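Local structure of DUF2235 domain-containing protein (Pseudomonas aeruginosa, 4O5P) at residues Ile603-Ile614 / Lys695-Val706; Val707-Val716 / Leu761-Leu769. The protein is a type VI secretion phospholipase effector, Tle1, that probably hydrolyses membrane phospholipids through an alpha/beta-hydrolase-type catalytic domain. All blocks are in the same frame, centred on the assembly; numbering follows the deposited sequence.

Contact 1: Ile603-Ile614 / Lys695-Val706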
loop_
_atom_site.group_PDB
_atom_site.type_symbol
_atom_site.label_atom_id
_atom_site.label_comp_id
_atom_site.label_asym_id
_atom_site.label_seq_id
_atom_site.Cartn_x
_atom_site.Cartn_y
_atom_site.Cartn_z
ATOM N N ILE A 603 9.829 -19.482 3.602
ATOM C CA ILE A 603 9.116 -18.397 4.278
ATOM C C ILE A 603 10.024 -17.729 5.307
ATOM O O ILE A 603 10.578 -18.402 6.193
ATOM C CB ILE A 603 7.809 -18.863 4.949
ATOM C CG1 ILE A 603 6.801 -19.326 3.889
ATOM C CG2 ILE A 603 7.203 -17.724 5.766
ATOM C CD1 ILE A 603 5.629 -20.098 4.455
ATOM N N ASP A 604 10.192 -16.413 5.165
ATOM C CA ASP A 604 11.061 -15.658 6.061
ATOM C C ASP A 604 10.211 -15.021 7.148
ATOM O O ASP A 604 9.604 -13.971 6.942
ATOM C CB ASP A 604 11.846 -14.608 5.282
ATOM C CG ASP A 604 12.699 -13.731 6.173
ATOM O OD1 ASP A 604 12.889 -14.064 7.363
ATOM O OD2 ASP A 604 13.193 -12.701 5.672
ATOM N N LEU A 605 10.172 -15.668 8.307
ATOM C CA LEU A 605 9.296 -15.235 9.387
ATOM C C LEU A 605 9.757 -13.943 10.066
ATOM O O LEU A 605 9.075 -13.439 10.960
ATOM C CB LEU A 605 9.100 -16.374 10.389
ATOM C CG LEU A 605 8.398 -17.497 9.612
ATOM C CD1 LEU A 605 9.182 -18.803 9.589
ATOM C CD2 LEU A 605 6.959 -17.696 10.087
ATOM N N LEU A 606 10.900 -13.411 9.630
ATOM C CA LEU A 606 11.402 -12.130 10.128
ATOM C C LEU A 606 10.690 -10.953 9.455
ATOM O O LEU A 606 10.698 -9.826 9.977
ATOM C CB LEU A 606 12.919 -12.025 9.926
ATOM C CG LEU A 606 13.817 -12.967 10.743
ATOM C CD1 LEU A 606 15.288 -12.630 10.553
ATOM C CD2 LEU A 606 13.455 -12.952 12.227
ATOM N N LEU A 607 10.072 -11.215 8.301
ATOM C CA LEU A 607 9.322 -10.177 7.570
ATOM C C LEU A 607 8.077 -9.717 8.324
ATOM O O LEU A 607 7.473 -8.692 7.985
ATOM C CB LEU A 607 8.926 -10.659 6.161
ATOM C CG LEU A 607 10.042 -10.807 5.125
ATOM C CD1 LEU A 607 9.475 -11.257 3.778
ATOM C CD2 LEU A 607 10.826 -9.508 4.970
ATOM N N GLY A 608 7.676 -10.482 9.330
ATOM C CA GLY A 608 6.575 -10.086 10.186
ATOM C C GLY A 608 5.216 -10.043 9.514
ATOM O O GLY A 608 4.477 -9.051 9.646
ATOM N N GLY A 609 4.855 -11.118 8.821
ATOM C CA GLY A 609 3.573 -11.145 8.143
ATOM C C GLY A 609 2.934 -12.522 8.091
ATOM O O GLY A 609 3.553 -13.524 8.436
ATOM N N THR A 610 1.684 -12.562 7.648
ATOM C CA THR A 610 0.956 -13.807 7.503
ATOM C C THR A 610 1.139 -14.279 6.064
ATOM O O THR A 610 1.368 -13.454 5.167
ATOM C CB THR A 610 -0.530 -13.573 7.792
ATOM O OG1 THR A 610 -0.704 -13.296 9.195
ATOM C CG2 THR A 610 -1.388 -14.779 7.380
ATOM N N VAL A 611 1.061 -15.592 5.852
ATOM C CA VAL A 611 1.094 -16.196 4.519
ATOM C C VAL A 611 0.005 -17.273 4.429
ATOM O O VAL A 611 -0.150 -18.091 5.350
ATOM C CB VAL A 611 2.447 -16.878 4.219
ATOM C CG1 VAL A 611 2.386 -17.562 2.862
ATOM C CG2 VAL A 611 3.629 -15.880 4.299
ATOM N N PHE A 612 -0.741 -17.254 3.324
ATOM C CA PHE A 612 -1.834 -18.185 3.065
ATOM C C PHE A 612 -1.516 -19.089 1.883
ATOM O O PHE A 612 -0.635 -18.783 1.084
ATOM C CB PHE A 612 -3.098 -17.430 2.643
ATOM C CG PHE A 612 -3.626 -16.484 3.661
ATOM C CD1 PHE A 612 -4.310 -16.954 4.778
ATOM C CD2 PHE A 612 -3.468 -15.118 3.492
ATOM C CE1 PHE A 612 -4.805 -16.073 5.716
ATOM C CE2 PHE A 612 -3.970 -14.235 4.419
ATOM C CZ PHE A 612 -4.644 -14.715 5.533
ATOM N N LEU A 613 -2.298 -20.163 1.763
ATOM C CA LEU A 613 -2.424 -20.967 0.546
ATOM C C LEU A 613 -3.863 -20.846 0.035
ATOM O O LEU A 613 -4.793 -20.739 0.833
ATOM C CB LEU A 613 -2.151 -22.440 0.848
ATOM C CG LEU A 613 -0.700 -22.893 0.958
ATOM C CD1 LEU A 613 -0.625 -24.391 1.218
ATOM C CD2 LEU A 613 0.022 -22.524 -0.307
ATOM N N ILE A 614 -4.058 -20.861 -1.281
ATOM C CA ILE A 614 -5.416 -20.825 -1.831
ATOM C C ILE A 614 -5.907 -22.250 -2.153
ATOM O O ILE A 614 -5.117 -23.203 -2.194
ATOM C CB ILE A 614 -5.502 -19.959 -3.093
ATOM C CG1 ILE A 614 -4.631 -20.549 -4.205
ATOM C CG2 ILE A 614 -5.091 -18.501 -2.789
ATOM C CD1 ILE A 614 -4.623 -19.714 -5.457
ATOM N N LYS A 695 -12.155 -14.943 -1.267
ATOM C CA LYS A 695 -11.865 -16.328 -1.595
ATOM C C LYS A 695 -11.426 -17.069 -0.341
ATOM O O LYS A 695 -11.040 -16.453 0.668
ATOM C CB LYS A 695 -10.796 -16.416 -2.682
ATOM C CG LYS A 695 -9.443 -15.890 -2.247
ATOM C CD LYS A 695 -8.413 -16.015 -3.372
ATOM C CE LYS A 695 -8.754 -15.120 -4.560
ATOM N NZ LYS A 695 -7.848 -15.414 -5.709
ATOM N N ARG A 696 -11.500 -18.391 -0.403
ATOM C CA ARG A 696 -11.125 -19.230 0.715
ATOM C C ARG A 696 -9.615 -19.248 0.862
ATOM O O ARG A 696 -8.878 -19.302 -0.134
ATOM C CB ARG A 696 -11.665 -20.655 0.524
ATOM C CG ARG A 696 -13.197 -20.725 0.440
ATOM C CD ARG A 696 -13.695 -22.141 0.685
ATOM N NE ARG A 696 -13.446 -22.994 -0.468
ATOM C CZ ARG A 696 -13.456 -24.322 -0.446
ATOM N NH1 ARG A 696 -13.690 -24.982 0.685
ATOM N NH2 ARG A 696 -13.217 -24.986 -1.562
ATOM N N LEU A 697 -9.156 -19.186 2.108
ATOM C CA LEU A 697 -7.738 -19.179 2.397
ATOM C C LEU A 697 -7.436 -20.138 3.527
ATOM O O LEU A 697 -8.291 -20.392 4.385
ATOM C CB LEU A 697 -7.276 -17.782 2.801
ATOM C CG LEU A 697 -7.437 -16.629 1.818
ATOM C CD1 LEU A 697 -7.014 -15.341 2.510
ATOM C CD2 LEU A 697 -6.579 -16.877 0.592
ATOM N N SER A 698 -6.214 -20.666 3.514
ATOM C CA SER A 698 -5.722 -21.530 4.576
ATOM C C SER A 698 -4.490 -20.856 5.138
ATOM O O SER A 698 -3.613 -20.454 4.371
ATOM C CB SER A 698 -5.344 -22.894 4.007
ATOM O OG SER A 698 -4.635 -23.673 4.948
ATOM N N VAL A 699 -4.400 -20.732 6.459
ATOM C CA VAL A 699 -3.235 -20.059 7.034
ATOM C C VAL A 699 -2.039 -20.989 6.958
ATOM O O VAL A 699 -2.079 -22.103 7.479
ATOM C CB VAL A 699 -3.455 -19.628 8.497
ATOM C CG1 VAL A 699 -2.195 -18.973 9.030
ATOM C CG2 VAL A 699 -4.642 -18.674 8.607
ATOM N N LEU A 700 -0.976 -20.532 6.305
ATOM C CA LEU A 700 0.236 -21.334 6.182
ATOM C C LEU A 700 1.200 -20.918 7.281
ATOM O O LEU A 700 1.886 -21.751 7.882
ATOM C CB LEU A 700 0.876 -21.099 4.812
ATOM C CG LEU A 700 2.023 -21.989 4.366
ATOM C CD1 LEU A 700 1.594 -23.462 4.339
ATOM C CD2 LEU A 700 2.504 -21.528 2.991
ATOM N N ALA A 701 1.246 -19.610 7.526
ATOM C CA ALA A 701 2.141 -19.069 8.540
ATOM C C ALA A 701 1.585 -17.760 9.098
ATOM O O ALA A 701 1.062 -16.929 8.358
ATOM C CB ALA A 701 3.526 -18.853 7.960
ATOM N N THR A 702 1.701 -17.579 10.406
ATOM C CA THR A 702 1.221 -16.363 11.044
ATOM C C THR A 702 1.809 -16.296 12.445
ATOM O O THR A 702 2.235 -17.325 12.987
ATOM C CB THR A 702 -0.315 -16.329 11.129
ATOM O OG1 THR A 702 -0.745 -15.027 11.537
ATOM C CG2 THR A 702 -0.825 -17.351 12.117
ATOM N N ALA A 703 1.850 -15.090 13.002
ATOM C CA ALA A 703 2.374 -14.853 14.348
ATOM C C ALA A 703 3.788 -15.423 14.497
ATOM O O ALA A 703 4.181 -15.850 15.579
ATOM C CB ALA A 703 1.446 -15.446 15.383
ATOM N N GLY A 704 4.529 -15.439 13.388
ATOM C CA GLY A 704 5.907 -15.902 13.361
ATOM C C GLY A 704 6.126 -17.403 13.305
ATOM O O GLY A 704 7.271 -17.868 13.351
ATOM N N ARG A 705 5.055 -18.184 13.209
ATOM C CA ARG A 705 5.255 -19.622 13.049
ATOM C C ARG A 705 4.662 -20.148 11.758
ATOM O O ARG A 705 3.740 -19.560 11.194
ATOM C CB ARG A 705 4.667 -20.391 14.227
ATOM C CG ARG A 705 3.162 -20.254 14.426
ATOM C CD ARG A 705 2.887 -20.636 15.871
ATOM N NE ARG A 705 1.491 -20.685 16.257
ATOM C CZ ARG A 705 0.967 -19.937 17.223
ATOM N NH1 ARG A 705 1.721 -19.063 17.880
ATOM N NH2 ARG A 705 -0.316 -20.059 17.532
ATOM N N VAL A 706 5.199 -21.261 11.288
ATOM C CA VAL A 706 4.547 -21.981 10.219
ATOM C C VAL A 706 3.636 -22.971 10.912
ATOM O O VAL A 706 4.090 -23.741 11.764
ATOM C CB VAL A 706 5.543 -22.728 9.335
ATOM C CG1 VAL A 706 4.802 -23.425 8.199
ATOM C CG2 VAL A 706 6.568 -21.764 8.787
#
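V611 and the pair L700-A701 form a classic beta bulge where strand 609-614 runs antiparallel to strand 697-702, the two central strands of a four-stranded sheet. The carbonyl of V611 is gripped twice: L700 N donates to V611 O at 2.7 Å, and A701 N donates to the same oxygen. V611 N returns a bond to A701 O. Beyond the bulge L613 and S698 are a hydrogen-bonded pair, with L613 N to S698 O at 2.9 Å and S698 N answering to L613 O. The chain turns a corner at L700, whose side chain packs against V611 and L613. With CG anti to its backbone N (chi1 -170°), L700 spreads its two methyls: CD1 meets L613 CD1 at 3.9 Å, while CD2 reaches I603 CD1 at 3.7 Å and also touches V611 CG1. F294 of the neighbouring strand 294-299 packs against I603, L613 and L700. The F612 ring is clamped: L697 CD1 stands over its centre in a CH-pi contact, 3.6 Å from the ring centroid and 6° off the normal, and T610 CG2 lies over the opposite face, nearer the rim. V699 CG2 approaches the ring obliquely. Outside the pair, K695 NZ hydrogen-bonds to Y684 O and forms a salt bridge with E622, R696 forms one with D618, and S698 OG hydrogen-bonds to R773 O. At the far end a type I' turn from T702 to R705 closes the hairpin to strand 705-706, and L605 covers it, CD1 touching V706 CG2 at 4.0 Å and CD2 resting 3.3 Å from G704 O. Beside the turn, T610 OG1 and T702 OG1 meet at 2.9 Å, the two side chains lying alongside each other.

Contact 2: Val707-Val716 / Leu761-Leu769; sequences VGVGVMLASV and LPMVGGAAL
Two backbone hydrogen bonds flank V709 and M763: V764 N donates to G708 O at 2.8 Å, and G710 N donates to P762 O at 2.8 Å, nearly straight (172°). M763 CA adds a CA-H...O contact to the oxygen of G708. M763 is a selenomethionine, bent at chi2 and chi3, which folds its tip back over the other backbone; CE lies 3.5 Å from G708 O, and SE rests 4.0 Å from V709 CG2. The pairing is a single beta bridge between two loops, joining the connection that leads into strand 715-723 to the segment entering helix 767-772. L761 spreads its two methyls among V709, V711, L713 and V716: CD2 meets V711 CG1 at 3.7 Å, the side chains crossing at about a right angle, while CD1 reaches L713 CD2 at 4.0 Å and touches V709 and V716 more loosely. A752 of strand 749-753 lies against V709, V716 and M763, and L805 of helix 803-814 packs on L761 and P762. Past the bridge the chain runs through G765 and the N-cap residue G766 into the helix, whose L769 turns back to G708. L769 CD2 lies 3.7 Å from G708 CA, and CD1 presses on V707 CG1 at a tight 3.5 Å.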
loop_
_atom_site.group_PDB
_atom_site.type_symbol
_atom_site.label_atom_id
_atom_site.label_comp_id
_atom_site.label_asym_id
_atom_site.label_seq_id
_atom_site.Cartn_x
_atom_site.Cartn_y
_atom_site.Cartn_z
ATOM N N VAL A 707 2.352 -22.936 10.565
ATOM C CA VAL A 707 1.378 -23.800 11.208
ATOM C C VAL A 707 1.761 -25.267 11.031
ATOM O O VAL A 707 1.963 -25.738 9.906
ATOM C CB VAL A 707 -0.024 -23.572 10.641
ATOM C CG1 VAL A 707 -0.999 -24.598 11.193
ATOM C CG2 VAL A 707 -0.490 -22.152 10.946
ATOM N N GLY A 708 1.871 -25.985 12.145
ATOM C CA GLY A 708 2.196 -27.400 12.096
ATOM C C GLY A 708 3.670 -27.699 12.274
ATOM O O GLY A 708 4.040 -28.856 12.486
ATOM N N VAL A 709 4.512 -26.669 12.177
ATOM C CA VAL A 709 5.950 -26.838 12.383
ATOM C C VAL A 709 6.296 -26.756 13.877
ATOM O O VAL A 709 6.084 -25.726 14.533
ATOM C CB VAL A 709 6.770 -25.825 11.543
ATOM C CG1 VAL A 709 8.239 -25.913 11.872
ATOM C CG2 VAL A 709 6.553 -26.078 10.057
ATOM N N GLY A 710 6.828 -27.852 14.415
ATOM C CA GLY A 710 7.014 -27.975 15.852
ATOM C C GLY A 710 8.236 -27.282 16.430
ATOM O O GLY A 710 8.701 -27.627 17.529
ATOM N N VAL A 711 8.758 -26.302 15.703
ATOM C CA VAL A 711 9.862 -25.491 16.211
ATOM C C VAL A 711 9.750 -24.056 15.700
ATOM O O VAL A 711 9.205 -23.826 14.616
ATOM C CB VAL A 711 11.229 -26.088 15.797
ATOM C CG1 VAL A 711 11.511 -25.815 14.320
ATOM C CG2 VAL A 711 12.330 -25.508 16.641
HETATM N N MSE A 712 10.238 -23.091 16.479
HETATM C CA MSE A 712 10.363 -21.716 15.988
HETATM C C MSE A 712 11.666 -21.569 15.206
HETATM O O MSE A 712 12.707 -22.107 15.599
HETATM C CB MSE A 712 10.346 -20.699 17.139
HETATM C CG MSE A 712 9.007 -20.555 17.856
HETATM SE SE MSE A 712 7.582 -19.694 16.823
HETATM C CE MSE A 712 8.431 -17.950 16.558
ATOM N N LEU A 713 11.612 -20.845 14.095
ATOM C CA LEU A 713 12.806 -20.625 13.287
ATOM C C LEU A 713 12.647 -19.346 12.466
ATOM O O LEU A 713 11.536 -19.020 12.024
ATOM C CB LEU A 713 13.054 -21.826 12.362
ATOM C CG LEU A 713 14.510 -22.203 12.045
ATOM C CD1 LEU A 713 15.206 -22.678 13.292
ATOM C CD2 LEU A 713 14.605 -23.280 10.963
ATOM N N ALA A 714 13.749 -18.631 12.253
ATOM C CA ALA A 714 13.698 -17.351 11.536
ATOM C C ALA A 714 13.235 -17.536 10.096
ATOM O O ALA A 714 12.501 -16.697 9.566
ATOM C CB ALA A 714 15.061 -16.637 11.581
ATOM N N SER A 715 13.656 -18.647 9.486
ATOM C CA SER A 715 13.315 -18.970 8.097
ATOM C C SER A 715 12.996 -20.448 7.979
ATOM O O SER A 715 13.717 -21.290 8.523
ATOM C CB SER A 715 14.477 -18.649 7.150
ATOM O OG SER A 715 14.272 -17.413 6.490
ATOM N N VAL A 716 11.931 -20.761 7.250
ATOM C CA VAL A 716 11.480 -22.137 7.116
ATOM C C VAL A 716 11.247 -22.544 5.657
ATOM O O VAL A 716 10.415 -21.952 4.955
ATOM C CB VAL A 716 10.168 -22.366 7.902
ATOM C CG1 VAL A 716 9.586 -23.740 7.585
ATOM C CG2 VAL A 716 10.403 -22.221 9.388
ATOM N N LEU A 761 12.376 -30.592 9.569
ATOM C CA LEU A 761 11.816 -30.094 10.818
ATOM C C LEU A 761 10.628 -30.949 11.275
ATOM O O LEU A 761 9.854 -31.444 10.457
ATOM C CB LEU A 761 11.401 -28.622 10.672
ATOM C CG LEU A 761 12.550 -27.633 10.470
ATOM C CD1 LEU A 761 12.018 -26.242 10.169
ATOM C CD2 LEU A 761 13.456 -27.599 11.691
ATOM N N PRO A 762 10.473 -31.110 12.595
ATOM C CA PRO A 762 9.338 -31.851 13.159
ATOM C C PRO A 762 7.985 -31.233 12.780
ATOM O O PRO A 762 7.807 -30.017 12.889
ATOM C CB PRO A 762 9.558 -31.714 14.672
ATOM C CG PRO A 762 10.391 -30.470 14.825
ATOM C CD PRO A 762 11.298 -30.474 13.639
HETATM N N MSE A 763 7.058 -32.069 12.327
HETATM C CA MSE A 763 5.698 -31.644 12.019
HETATM C C MSE A 763 4.766 -32.232 13.062
HETATM O O MSE A 763 5.028 -33.302 13.612
HETATM C CB MSE A 763 5.245 -32.169 10.655
HETATM C CG MSE A 763 6.154 -31.839 9.491
HETATM SE SE MSE A 763 6.260 -29.934 9.156
HETATM C CE MSE A 763 4.357 -29.526 9.020
ATOM N N VAL A 764 3.673 -31.537 13.326
ATOM C CA VAL A 764 2.641 -32.049 14.203
ATOM C C VAL A 764 1.386 -32.026 13.347
ATOM O O VAL A 764 1.346 -31.314 12.344
ATOM C CB VAL A 764 2.488 -31.149 15.434
ATOM C CG1 VAL A 764 1.538 -31.767 16.441
ATOM C CG2 VAL A 764 3.856 -30.904 16.084
ATOM N N GLY A 765 0.379 -32.813 13.707
ATOM C CA GLY A 765 -0.830 -32.872 12.909
ATOM C C GLY A 765 -2.072 -33.170 13.727
ATOM O O GLY A 765 -2.090 -32.976 14.942
ATOM N N GLY A 766 -3.121 -33.638 13.058
ATOM C CA GLY A 766 -4.342 -33.993 13.752
ATOM C C GLY A 766 -5.478 -33.010 13.549
ATOM O O GLY A 766 -5.346 -32.013 12.827
ATOM N N ALA A 767 -6.587 -33.298 14.222
ATOM C CA ALA A 767 -7.848 -32.578 14.069
ATOM C C ALA A 767 -7.785 -31.084 14.370
ATOM O O ALA A 767 -8.258 -30.277 13.572
ATOM C CB ALA A 767 -8.924 -33.237 14.929
ATOM N N ALA A 768 -7.240 -30.719 15.528
ATOM C CA ALA A 768 -7.210 -29.315 15.945
ATOM C C ALA A 768 -6.422 -28.499 14.927
ATOM O O ALA A 768 -6.864 -27.430 14.479
ATOM C CB ALA A 768 -6.598 -29.174 17.344
ATOM N N LEU A 769 -5.265 -29.034 14.545
ATOM C CA LEU A 769 -4.425 -28.419 13.526
ATOM C C LEU A 769 -5.110 -28.351 12.160
ATOM O O LEU A 769 -4.981 -27.357 11.442
ATOM C CB LEU A 769 -3.118 -29.187 13.396
ATOM C CG LEU A 769 -2.106 -28.391 12.586
ATOM C CD1 LEU A 769 -1.623 -27.209 13.429
ATOM C CD2 LEU A 769 -0.963 -29.263 12.120
#

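In the fold
Contact 1 is largely buried, whereas contact 2 sits farther from the chain's centre and is only partly buried, with V764 at the surface. The first joins strands, broken by a bulge, through a run of backbone bonds, an aromatic clamp and charged ends tied to other elements; the second relies on one bridge between loops and on aliphatic packing, without a charged side chain. They follow each other in the chain and meet where strands 596-604 and 715-723 pair (I603 N to V716 O, 2.9 Å) and just beyond their ends (L605 N to A714 O, 2.8 Å), both probable hydrogen bonds. The 603-614 segment thus belongs to both sheets, and M712 CE packs against G704 O.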